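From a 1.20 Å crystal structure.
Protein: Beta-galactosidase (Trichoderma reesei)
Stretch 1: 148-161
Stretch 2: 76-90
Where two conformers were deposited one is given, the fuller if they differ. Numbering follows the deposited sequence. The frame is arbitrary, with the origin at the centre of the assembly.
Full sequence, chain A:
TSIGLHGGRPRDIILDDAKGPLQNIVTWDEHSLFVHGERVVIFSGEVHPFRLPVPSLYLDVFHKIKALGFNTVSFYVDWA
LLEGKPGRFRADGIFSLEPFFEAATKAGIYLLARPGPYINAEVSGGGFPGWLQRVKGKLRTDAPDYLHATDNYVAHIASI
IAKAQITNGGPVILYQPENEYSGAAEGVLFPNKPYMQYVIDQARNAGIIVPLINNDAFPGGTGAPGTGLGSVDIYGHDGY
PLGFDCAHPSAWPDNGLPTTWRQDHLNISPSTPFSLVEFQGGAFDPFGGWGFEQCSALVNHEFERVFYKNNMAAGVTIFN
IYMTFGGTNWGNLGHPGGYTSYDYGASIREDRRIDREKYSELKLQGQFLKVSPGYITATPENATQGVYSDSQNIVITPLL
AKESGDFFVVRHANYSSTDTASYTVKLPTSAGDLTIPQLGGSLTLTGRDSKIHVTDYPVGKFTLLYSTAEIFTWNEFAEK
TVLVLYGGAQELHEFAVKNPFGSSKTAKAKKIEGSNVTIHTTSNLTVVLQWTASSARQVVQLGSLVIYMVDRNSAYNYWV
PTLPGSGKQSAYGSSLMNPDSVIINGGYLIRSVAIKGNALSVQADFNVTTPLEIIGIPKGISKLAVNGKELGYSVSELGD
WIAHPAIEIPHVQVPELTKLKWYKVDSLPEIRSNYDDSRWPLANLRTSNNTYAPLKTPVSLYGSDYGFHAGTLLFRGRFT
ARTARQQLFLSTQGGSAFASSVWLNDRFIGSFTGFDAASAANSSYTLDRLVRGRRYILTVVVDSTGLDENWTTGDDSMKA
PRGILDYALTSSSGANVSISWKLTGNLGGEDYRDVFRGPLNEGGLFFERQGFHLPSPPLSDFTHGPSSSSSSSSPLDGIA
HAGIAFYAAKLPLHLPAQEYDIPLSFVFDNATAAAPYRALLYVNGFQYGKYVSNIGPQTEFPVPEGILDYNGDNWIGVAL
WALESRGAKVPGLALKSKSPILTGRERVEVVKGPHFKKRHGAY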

ATOM      1  N   HIS A 148      -0.741  10.913 -27.842  1.00  8.88           N
ATOM      2  CA  HIS A 148       0.060   9.956 -28.588  1.00  9.79           C
ATOM      3  C   HIS A 148       1.295   9.563 -27.786  1.00  9.77           C
ATOM      4  O   HIS A 148       1.800   8.444 -27.959  1.00 11.27           O
ATOM      5  CB  HIS A 148       0.340  10.541 -29.974  1.00 13.21           C
ATOM      6  CG  HIS A 148      -0.930  10.718 -30.757  1.00 15.56           C
ATOM      7  ND1 HIS A 148      -2.011   9.866 -30.753  1.00 19.51           N
ATOM      8  CD2 HIS A 148      -1.206  11.730 -31.611  1.00 20.14           C
ATOM      9  CE1 HIS A 148      -2.943  10.350 -31.575  1.00 21.17           C
ATOM     10  NE2 HIS A 148      -2.464  11.453 -32.077  1.00 24.80           N
ATOM     11  N   ALA A 149       1.755  10.382 -26.826  1.00  9.65           N
ATOM     12  CA  ALA A 149       2.833   9.968 -25.915  1.00  8.84           C
ATOM     13  C   ALA A 149       2.415   8.780 -25.045  1.00  7.85           C
ATOM     14  O   ALA A 149       3.300   8.045 -24.611  1.00  9.52           O
ATOM     15  CB  ALA A 149       3.268  11.122 -25.023  1.00 10.77           C
ATOM     16  N   THR A 150       1.108   8.585 -24.813  1.00  7.32           N
ATOM     17  CA  THR A 150       0.632   7.477 -23.954  1.00  7.10           C
ATOM     18  C   THR A 150       0.375   6.186 -24.724  1.00  7.52           C
ATOM     19  O   THR A 150       0.159   5.122 -24.117  1.00  8.34           O
ATOM     20  CB  THR A 150      -0.671   7.834 -23.221  1.00  7.22           C
ATOM     21  OG1 THR A 150      -1.768   7.895 -24.146  1.00  8.08           O
ATOM     22  CG2 THR A 150      -0.587   9.121 -22.427  1.00  8.69           C
ATOM     23  N   ASP A 151       0.338   6.274 -26.058  1.00  8.56           N
ATOM     24  CA  ASP A 151      -0.186   5.147 -26.833  1.00  8.17           C
ATOM     25  C   ASP A 151       0.657   3.896 -26.683  1.00  8.06           C
ATOM     26  O   ASP A 151       0.105   2.783 -26.552  1.00  8.76           O
ATOM     27  CB  ASP A 151      -0.219   5.465 -28.338  1.00  8.86           C
ATOM     28  CG  ASP A 151      -1.371   6.389 -28.717  1.00 10.22           C
ATOM     29  OD1 ASP A 151      -2.413   6.422 -28.026  1.00 11.98           O
ATOM     30  OD2 ASP A 151      -1.247   7.035 -29.786  1.00 12.59           O
ATOM     31  N   ASN A 152       1.966   3.987 -26.758  1.00  8.74           N
ATOM     32  CA  ASN A 152       2.807   2.798 -26.702  1.00  8.12           C
ATOM     33  C   ASN A 152       2.652   2.131 -25.340  1.00  7.53           C
ATOM     34  O   ASN A 152       2.531   0.890 -25.277  1.00  9.05           O
ATOM     35  CB  ASN A 152       4.272   3.221 -26.949  1.00  9.50           C
ATOM     36  CG  ASN A 152       5.177   2.004 -27.076  1.00 10.26           C
ATOM     37  OD1 ASN A 152       4.887   1.035 -27.774  1.00 11.43           O
ATOM     38  ND2 ASN A 152       6.332   2.052 -26.407  1.00 11.06           N
ATOM     39  N   TYR A 153       2.654   2.885 -24.264  1.00  7.52           N
ATOM     40  CA  TYR A 153       2.513   2.292 -22.936  1.00  7.98           C
ATOM     41  C   TYR A 153       1.174   1.620 -22.827  1.00  6.76           C
ATOM     42  O   TYR A 153       1.093   0.462 -22.372  1.00  8.24           O
ATOM     43  CB  TYR A 153       2.641   3.430 -21.872  1.00  8.53           C
ATOM     44  CG  TYR A 153       2.186   2.945 -20.522  1.00  7.94           C
ATOM     45  CD1 TYR A 153       2.951   2.007 -19.781  1.00  8.20           C
ATOM     46  CD2 TYR A 153       1.000   3.408 -19.957  1.00  7.47           C
ATOM     47  CE1 TYR A 153       2.478   1.573 -18.511  1.00  7.00           C
ATOM     48  CE2 TYR A 153       0.547   2.982 -18.742  1.00  7.21           C
ATOM     49  CZ  TYR A 153       1.289   2.067 -18.018  1.00  7.53           C
ATOM     50  OH  TYR A 153       0.844   1.646 -16.793  1.00  9.14           O
ATOM     51  N   VAL A 154       0.084   2.276 -23.223  1.00  7.80           N
ATOM     52  CA  VAL A 154      -1.221   1.613 -23.001  1.00  7.49           C
ATOM     53  C   VAL A 154      -1.354   0.396 -23.863  1.00  8.02           C
ATOM     54  O   VAL A 154      -1.849  -0.661 -23.413  1.00  8.62           O
ATOM     55  CB  VAL A 154      -2.409   2.584 -23.173  1.00  8.55           C
ATOM     56  CG1 VAL A 154      -3.702   1.836 -22.901  1.00 10.14           C
ATOM     57  CG2 VAL A 154      -2.209   3.794 -22.228  1.00  9.06           C
ATOM     58  N   ALA A 155      -0.881   0.453 -25.120  1.00  8.29           N
ATOM     59  CA  ALA A 155      -0.982  -0.708 -25.980  1.00  9.34           C
ATOM     60  C   ALA A 155      -0.290  -1.902 -25.359  1.00  9.08           C
ATOM     61  O   ALA A 155      -0.815  -3.028 -25.399  1.00 10.96           O
ATOM     62  CB  ALA A 155      -0.399  -0.376 -27.353  1.00 10.38           C
ATOM     63  N   HIS A 156       0.893  -1.677 -24.787  1.00  7.72           N
ATOM     64  CA  HIS A 156       1.641  -2.773 -24.198  1.00  7.67           C
ATOM     65  C   HIS A 156       1.020  -3.239 -22.891  1.00  8.00           C
ATOM     66  O   HIS A 156       0.794  -4.443 -22.678  1.00  8.83           O
ATOM     67  CB  HIS A 156       3.114  -2.348 -23.915  1.00  8.35           C
ATOM     68  CG  HIS A 156       3.918  -2.412 -25.165  1.00 10.02           C
ATOM     69  ND1 HIS A 156       3.994  -1.401 -26.118  1.00 12.88           N
ATOM     70  CD2 HIS A 156       4.733  -3.419 -25.590  1.00 12.91           C
ATOM     71  CE1 HIS A 156       4.812  -1.812 -27.105  1.00 14.60           C
ATOM     72  NE2 HIS A 156       5.265  -3.030 -26.801  1.00 15.12           N
ATOM     73  N   ILE A 157       0.752  -2.301 -21.949  1.00  7.78           N
ATOM     74  CA  ILE A 157       0.300  -2.763 -20.626  1.00  7.59           C
ATOM     75  C   ILE A 157      -1.121  -3.300 -20.697  1.00  7.56           C
ATOM     76  O   ILE A 157      -1.455  -4.278 -20.003  1.00  8.34           O
ATOM     77  CB  ILE A 157       0.462  -1.648 -19.568  1.00  7.80           C
ATOM     78  CG1 ILE A 157       0.473  -2.247 -18.153  1.00  9.41           C
ATOM     79  CG2 ILE A 157      -0.617  -0.555 -19.672  1.00  8.51           C
ATOM     80  CD1 ILE A 157       1.697  -3.081 -17.835  1.00 10.25           C
ATOM     81  N   ALA A 158      -2.000  -2.711 -21.516  1.00  7.85           N
ATOM     82  CA  ALA A 158      -3.367  -3.210 -21.567  1.00  8.21           C
ATOM     83  C   ALA A 158      -3.381  -4.523 -22.284  1.00  8.53           C
ATOM     84  O   ALA A 158      -4.251  -5.346 -21.966  1.00  9.70           O
ATOM     85  CB  ALA A 158      -4.305  -2.172 -22.169  1.00  8.69           C
ATOM     86  N   SER A 159      -2.445  -4.807 -23.192  1.00  8.63           N
ATOM     87  CA  SER A 159      -2.458  -6.168 -23.768  0.50  9.78           C
ATOM     88  C   SER A 159      -1.926  -7.193 -22.775  1.00  8.30           C
ATOM     89  O   SER A 159      -2.447  -8.307 -22.750  1.00  9.54           O
ATOM     90  CB  SER A 159      -1.679  -6.174 -25.063  0.50 10.87           C
ATOM     91  OG  SER A 159      -0.304  -5.984 -24.883  0.50 23.41           O
ATOM     92  N   ILE A 160      -0.953  -6.822 -21.920  1.00  8.34           N
ATOM     93  CA  ILE A 160      -0.518  -7.710 -20.839  1.00  8.25           C
ATOM     94  C   ILE A 160      -1.676  -7.994 -19.904  1.00  7.68           C
ATOM     95  O   ILE A 160      -1.943  -9.140 -19.537  1.00  9.16           O
ATOM     96  CB  ILE A 160       0.652  -7.047 -20.088  1.00  8.93           C
ATOM     97  CG1 ILE A 160       1.955  -7.151 -20.913  1.00  9.87           C
ATOM     98  CG2 ILE A 160       0.865  -7.628 -18.701  1.00 11.11           C
ATOM     99  CD1 ILE A 160       3.056  -6.220 -20.478  1.00 10.89           C
ATOM    100  N   ILE A 161      -2.410  -6.957 -19.515  1.00  7.86           N
ATOM    101  CA  ILE A 161      -3.565  -7.156 -18.622  0.50  7.75           C
ATOM    102  C   ILE A 161      -4.627  -7.975 -19.325  1.00  7.36           C
ATOM    103  O   ILE A 161      -5.305  -8.823 -18.736  1.00  8.52           O
ATOM    104  CB  ILE A 161      -4.037  -5.778 -18.174  0.50  7.05           C
ATOM    105  CG1 ILE A 161      -2.970  -5.085 -17.283  0.50  7.79           C
ATOM    106  CG2 ILE A 161      -5.378  -5.807 -17.462  0.50  6.27           C
ATOM    107  CD1 ILE A 161      -3.466  -3.720 -16.801  0.50 12.94           C
TER
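Stretch 2 (76-90) YVDWALLEGKPGRFR

Stretch 1 is one continuous helix, 148-161, that begins earlier in the chain and continues later. Stretch 2 is mostly loop and turn, with a weakly bonded helix at about 79-82. It does not follow a single direction along the helix. V77 lies nearest I157, the chain then reaches P86 nearest A149, and it returns through G87 near N152 to F89 near Y153. No crossing angle applies to such a looped path. The contact buries 644 Å² in total.

Y76 points away from the helix and makes no contact. V77 is in an extended conformation (phi/psi -119/136) and points toward it. Its CG1 lies 3.8 Å from I157 CD1 and 3.4 Å from Y153 OH, near the plane of the Y153 ring. D78 turns away. Its OD1 accepts a weak bond from A80 N (3.2 Å) and caps the short helix that follows.

W79 has chi1 t, and its CB points sideways. Its five-membered ring forms an offset stack with the Y153 ring; the planes differ by 17° and the centroids are 4.1 Å apart. Each residue also lays its CB over the other's ring: W79 CB is 3.7 Å from the Y153 ring centroid, and Y153 CB is 3.6 Å from the centroid of the W79 five-membered ring. The far end of the indole reaches the start of the contact, with W79 CZ2 3.3 Å from A149 O and W79 CH2 3.6 Å from T150 CG2.

A80 and L81 do not touch stretch 1. L82 points toward it, and its CD1 packs 3.9 Å from I157 CD1.

E83 is the polar centre of the contact. Its OE2 accepts a nearly straight hydrogen bond from N152 ND2 (3.1 Å, 175°). The same OE2 accepts from G87 N (2.8 Å), while E83 OE1 accepts from W79 NE1 (2.8 Å). The carboxylate thus ties the helix to two separate parts of stretch 2. Water 1 extends this network: it lies 2.7 Å from E83 OE1 and accepts from Y153 N at 2.7 Å.

G84, K85 and P86 make no direct contact. K85 to R88 form a type II beta turn, closed by R88 N to K85 O (3.0 Å). G87 has phi/psi 90/-4, where a CB would jam against the carbonyl O of P86. Water 2 donates to G87 O (2.9 Å) and accepts from F89 N (2.9 Å) and N152 ND2 (3.1 Å), so it bridges the turn to the helix.

R88 points away. F89 points toward the helix, with H156 CB over one face of its ring, 3.3 Å from the centroid. In return, F89 CB lies 3.9 Å from the H156 ring centroid. The two rings are near parallel but slid apart. Y153 CD1 (3.9 Å from F89 CE1) and I157 CD1 (4.1 Å from F89 CZ) lie at the F89 ring edge. I160 CD1 approaches F89 CE2 at 3.8 Å. R90 points away, and its N bonds to L82 O (2.8 Å).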

ATOM      1  N   TYR A  76      -2.027  -0.640  -9.086  1.00  6.78           N
ATOM      2  CA  TYR A  76      -1.567   0.304 -10.091  1.00  6.35           C
ATOM      3  C   TYR A  76      -0.418  -0.324 -10.871  1.00  5.72           C
ATOM      4  O   TYR A  76       0.307  -1.203 -10.345  1.00  6.90           O
ATOM      5  CB  TYR A  76      -1.067   1.594  -9.431  1.00  7.27           C
ATOM      6  CG  TYR A  76      -2.132   2.587  -9.017  1.00  6.31           C
ATOM      7  CD1 TYR A  76      -3.231   2.928  -9.835  1.00  6.39           C
ATOM      8  CD2 TYR A  76      -1.947   3.257  -7.798  1.00  7.40           C
ATOM      9  CE1 TYR A  76      -4.155   3.896  -9.392  1.00  6.64           C
ATOM     10  CE2 TYR A  76      -2.861   4.210  -7.376  1.00  7.11           C
ATOM     11  CZ  TYR A  76      -3.950   4.516  -8.178  1.00  6.71           C
ATOM     12  OH  TYR A  76      -4.830   5.450  -7.702  1.00  7.69           O
ATOM     13  N   VAL A  77      -0.203   0.230 -12.066  1.00  6.22           N
ATOM     14  CA  VAL A  77       1.055   0.039 -12.808  1.00  7.02           C
ATOM     15  C   VAL A  77       1.677   1.409 -12.979  1.00  6.52           C
ATOM     16  O   VAL A  77       0.930   2.371 -13.284  1.00  7.47           O
ATOM     17  CB  VAL A  77       0.831  -0.620 -14.173  1.00  7.98           C
ATOM     18  CG1 VAL A  77       2.185  -0.846 -14.842  1.00  8.13           C
ATOM     19  CG2 VAL A  77       0.020  -1.895 -14.057  1.00  8.51           C
ATOM     20  N   ASP A  78       2.987   1.541 -12.757  1.00  7.15           N
ATOM     21  CA  ASP A  78       3.671   2.829 -12.835  1.00  7.28           C
ATOM     22  C   ASP A  78       4.397   2.941 -14.161  1.00  6.54           C
ATOM     23  O   ASP A  78       5.465   2.325 -14.376  1.00  7.30           O
ATOM     24  CB  ASP A  78       4.634   2.912 -11.634  1.00  7.51           C
ATOM     25  CG  ASP A  78       5.341   4.223 -11.548  1.00  7.13           C
ATOM     26  OD1 ASP A  78       5.230   5.111 -12.414  1.00  8.93           O
ATOM     27  OD2 ASP A  78       6.088   4.417 -10.509  1.00  9.31           O
ATOM     28  N   TRP A  79       3.836   3.756 -15.059  1.00  6.72           N
ATOM     29  CA  TRP A  79       4.377   3.924 -16.417  1.00  6.56           C
ATOM     30  C   TRP A  79       5.840   4.355 -16.354  1.00  6.41           C
ATOM     31  O   TRP A  79       6.659   3.876 -17.165  1.00  7.28           O
ATOM     32  CB  TRP A  79       3.476   4.980 -17.103  1.00  7.46           C
ATOM     33  CG  TRP A  79       3.874   5.418 -18.470  1.00  6.49           C
ATOM     34  CD1 TRP A  79       4.794   4.876 -19.369  1.00  6.98           C
ATOM     35  CD2 TRP A  79       3.320   6.567 -19.137  1.00  6.72           C
ATOM     36  NE1 TRP A  79       4.822   5.624 -20.513  1.00  7.06           N
ATOM     37  CE2 TRP A  79       3.932   6.668 -20.404  1.00  7.24           C
ATOM     38  CE3 TRP A  79       2.369   7.516 -18.776  1.00  6.77           C
ATOM     39  CZ2 TRP A  79       3.621   7.676 -21.304  1.00  7.73           C
ATOM     40  CZ3 TRP A  79       2.050   8.521 -19.655  1.00  7.58           C
ATOM     41  CH2 TRP A  79       2.682   8.591 -20.909  1.00  8.59           C
ATOM     42  N   ALA A  80       6.197   5.249 -15.451  1.00  6.88           N
ATOM     43  CA  ALA A  80       7.557   5.809 -15.391  1.00  7.71           C
ATOM     44  C   ALA A  80       8.608   4.699 -15.223  1.00  8.27           C
ATOM     45  O   ALA A  80       9.753   4.903 -15.625  1.00 10.19           O
ATOM     46  CB  ALA A  80       7.676   6.793 -14.229  1.00  9.04           C
ATOM     47  N   LEU A  81       8.229   3.547 -14.630  1.00  6.76           N
ATOM     48  CA  LEU A  81       9.214   2.437 -14.503  1.00  7.40           C
ATOM     49  C   LEU A  81       9.304   1.570 -15.740  1.00  7.68           C
ATOM     50  O   LEU A  81      10.321   0.873 -15.874  1.00  8.85           O
ATOM     51  CB  LEU A  81       8.815   1.577 -13.285  1.00  8.36           C
ATOM     52  CG  LEU A  81       8.994   2.316 -11.927  1.00  8.45           C
ATOM     53  CD1 LEU A  81       8.354   1.459 -10.832  1.00 10.74           C
ATOM     54  CD2 LEU A  81      10.459   2.563 -11.655  1.00 11.29           C
ATOM     55  N   LEU A  82       8.239   1.595 -16.573  1.00  7.37           N
ATOM     56  CA  LEU A  82       8.183   0.662 -17.706  1.00  7.73           C
ATOM     57  C   LEU A  82       8.501   1.298 -19.022  1.00  8.07           C
ATOM     58  O   LEU A  82       8.695   0.570 -20.011  1.00 10.76           O
ATOM     59  CB  LEU A  82       6.762   0.066 -17.776  1.00  7.60           C
ATOM     60  CG  LEU A  82       6.296  -0.576 -16.474  1.00  7.94           C
ATOM     61  CD1 LEU A  82       5.010  -1.360 -16.738  1.00  8.72           C
ATOM     62  CD2 LEU A  82       7.339  -1.519 -15.873  1.00  9.52           C
ATOM     63  N   GLU A  83       8.552   2.620 -19.119  1.00  7.20           N
ATOM     64  CA  GLU A  83       8.926   3.270 -20.379  1.00  7.40           C
ATOM     65  C   GLU A  83       9.843   4.445 -20.064  1.00  7.67           C
ATOM     66  O   GLU A  83       9.601   5.588 -20.455  1.00  9.54           O
ATOM     67  CB  GLU A  83       7.695   3.670 -21.215  1.00  8.48           C
ATOM     68  CG  GLU A  83       8.078   3.873 -22.685  1.00  8.29           C
ATOM     69  CD  GLU A  83       6.973   4.459 -23.532  1.00  8.69           C
ATOM     70  OE1 GLU A  83       5.953   4.878 -23.013  1.00  9.27           O
ATOM     71  OE2 GLU A  83       7.159   4.511 -24.778  1.00 10.50           O
ATOM     72  N   GLY A  84      10.920   4.118 -19.317  1.00  8.40           N
ATOM     73  CA  GLY A  84      11.874   5.178 -18.969  1.00  9.24           C
ATOM     74  C   GLY A  84      12.504   5.811 -20.189  1.00  9.70           C
ATOM     75  O   GLY A  84      12.836   6.996 -20.161  1.00  9.36           O
ATOM     76  N   LYS A  85      12.698   5.058 -21.275  1.00 10.97           N
ATOM     77  CA  LYS A  85      13.108   5.623 -22.553  1.00 12.74           C
ATOM     78  C   LYS A  85      11.918   5.697 -23.493  1.00 11.23           C
ATOM     79  O   LYS A  85      11.267   4.644 -23.682  1.00  9.94           O
ATOM     80  CB  LYS A  85      14.185   4.762 -23.222  1.00 17.51           C
ATOM     81  CG  LYS A  85      14.609   5.380 -24.517  1.00 21.12           C
ATOM     82  CD  LYS A  85      15.993   5.439 -24.892  1.00 26.16           C
ATOM     83  CE  LYS A  85      16.250   6.012 -26.315  1.00 26.46           C
ATOM     84  NZ  LYS A  85      17.347   5.204 -26.925  1.00 43.17           N
ATOM     85  N   PRO A  86      11.578   6.848 -24.000  1.00 11.15           N
ATOM     86  CA  PRO A  86      10.392   6.948 -24.825  1.00 11.85           C
ATOM     87  C   PRO A  86      10.484   5.977 -25.996  1.00 10.30           C
ATOM     88  O   PRO A  86      11.525   5.921 -26.684  1.00 12.94           O
ATOM     89  CB  PRO A  86      10.378   8.378 -25.339  1.00 15.02           C
ATOM     90  CG  PRO A  86      11.455   9.086 -24.590  1.00 17.93           C
ATOM     91  CD  PRO A  86      12.281   8.113 -23.835  1.00 13.66           C
ATOM     92  N   GLY A  87       9.429   5.200 -26.230  1.00 10.29           N
ATOM     93  CA  GLY A  87       9.401   4.252 -27.316  1.00 11.85           C
ATOM     94  C   GLY A  87       9.910   2.883 -26.942  1.00 11.02           C
ATOM     95  O   GLY A  87       9.852   1.962 -27.783  1.00 15.83           O
ATOM     96  N   ARG A  88      10.402   2.696 -25.732  1.00 10.30           N
ATOM     97  CA  ARG A  88      10.958   1.376 -25.341  1.00 10.65           C
ATOM     98  C   ARG A  88      10.274   0.874 -24.101  1.00  9.13           C
ATOM     99  O   ARG A  88      10.662   1.103 -22.972  1.00 12.25           O
ATOM    100  CB  ARG A  88      12.465   1.445 -25.120  1.00 13.58           C
ATOM    101  CG  ARG A  88      13.100   0.082 -24.951  1.00 25.92           C
ATOM    102  CD  ARG A  88      12.868  -0.894 -26.081  1.00 43.27           C
ATOM    103  NE  ARG A  88      13.742  -2.057 -25.914  1.00 42.61           N
ATOM    104  CZ  ARG A  88      13.479  -3.242 -25.393  1.00 53.47           C
ATOM    105  NH1 ARG A  88      12.245  -3.473 -24.935  1.00 76.69           N
ATOM    106  NH2 ARG A  88      14.426  -4.177 -25.333  1.00 45.95           N
ATOM    107  N   PHE A  89       9.134   0.193 -24.288  1.00  8.83           N
ATOM    108  CA  PHE A  89       8.426  -0.367 -23.159  1.00  8.88           C
ATOM    109  C   PHE A  89       9.212  -1.584 -22.702  1.00  9.50           C
ATOM    110  O   PHE A  89       9.574  -2.444 -23.523  1.00 12.03           O
ATOM    111  CB  PHE A  89       7.049  -0.799 -23.646  1.00 10.04           C
ATOM    112  CG  PHE A  89       6.220  -1.498 -22.558  1.00  9.67           C
ATOM    113  CD1 PHE A  89       5.428  -0.714 -21.691  1.00  9.57           C
ATOM    114  CD2 PHE A  89       6.240  -2.882 -22.439  1.00  9.55           C
ATOM    115  CE1 PHE A  89       4.679  -1.317 -20.690  1.00  9.23           C
ATOM    116  CE2 PHE A  89       5.493  -3.479 -21.432  1.00  9.70           C
ATOM    117  CZ  PHE A  89       4.708  -2.694 -20.590  1.00  9.43           C
ATOM    118  N   ARG A  90       9.404  -1.710 -21.396  1.00  9.10           N
ATOM    119  CA  ARG A  90      10.135  -2.831 -20.834  1.00 10.49           C
ATOM    120  C   ARG A  90       9.454  -3.243 -19.530  1.00  8.94           C
ATOM    121  O   ARG A  90       9.426  -2.385 -18.617  1.00 11.74           O
ATOM    122  CB  ARG A  90      11.572  -2.488 -20.483  1.00 14.57           C
ATOM    123  CG  ARG A  90      12.512  -2.065 -21.563  1.00 21.14           C
ATOM    124  CD  ARG A  90      13.898  -1.897 -20.870  1.00 26.21           C
ATOM    125  NE  ARG A  90      14.896  -1.642 -21.868  1.00 31.75           N
ATOM    126  CZ  ARG A  90      15.647  -2.620 -22.386  1.00 45.19           C
ATOM    127  NH1 ARG A  90      15.541  -3.903 -22.023  1.00 41.66           N
ATOM    128  NH2 ARG A  90      16.543  -2.251 -23.301  1.00 61.37           N
TER
HETATM  129  O   HOH W   1       3.733   5.388 -24.397  1.00  9.85           O
HETATM  130  O   HOH W   2       8.206  -0.300 -26.994  1.00 14.43           O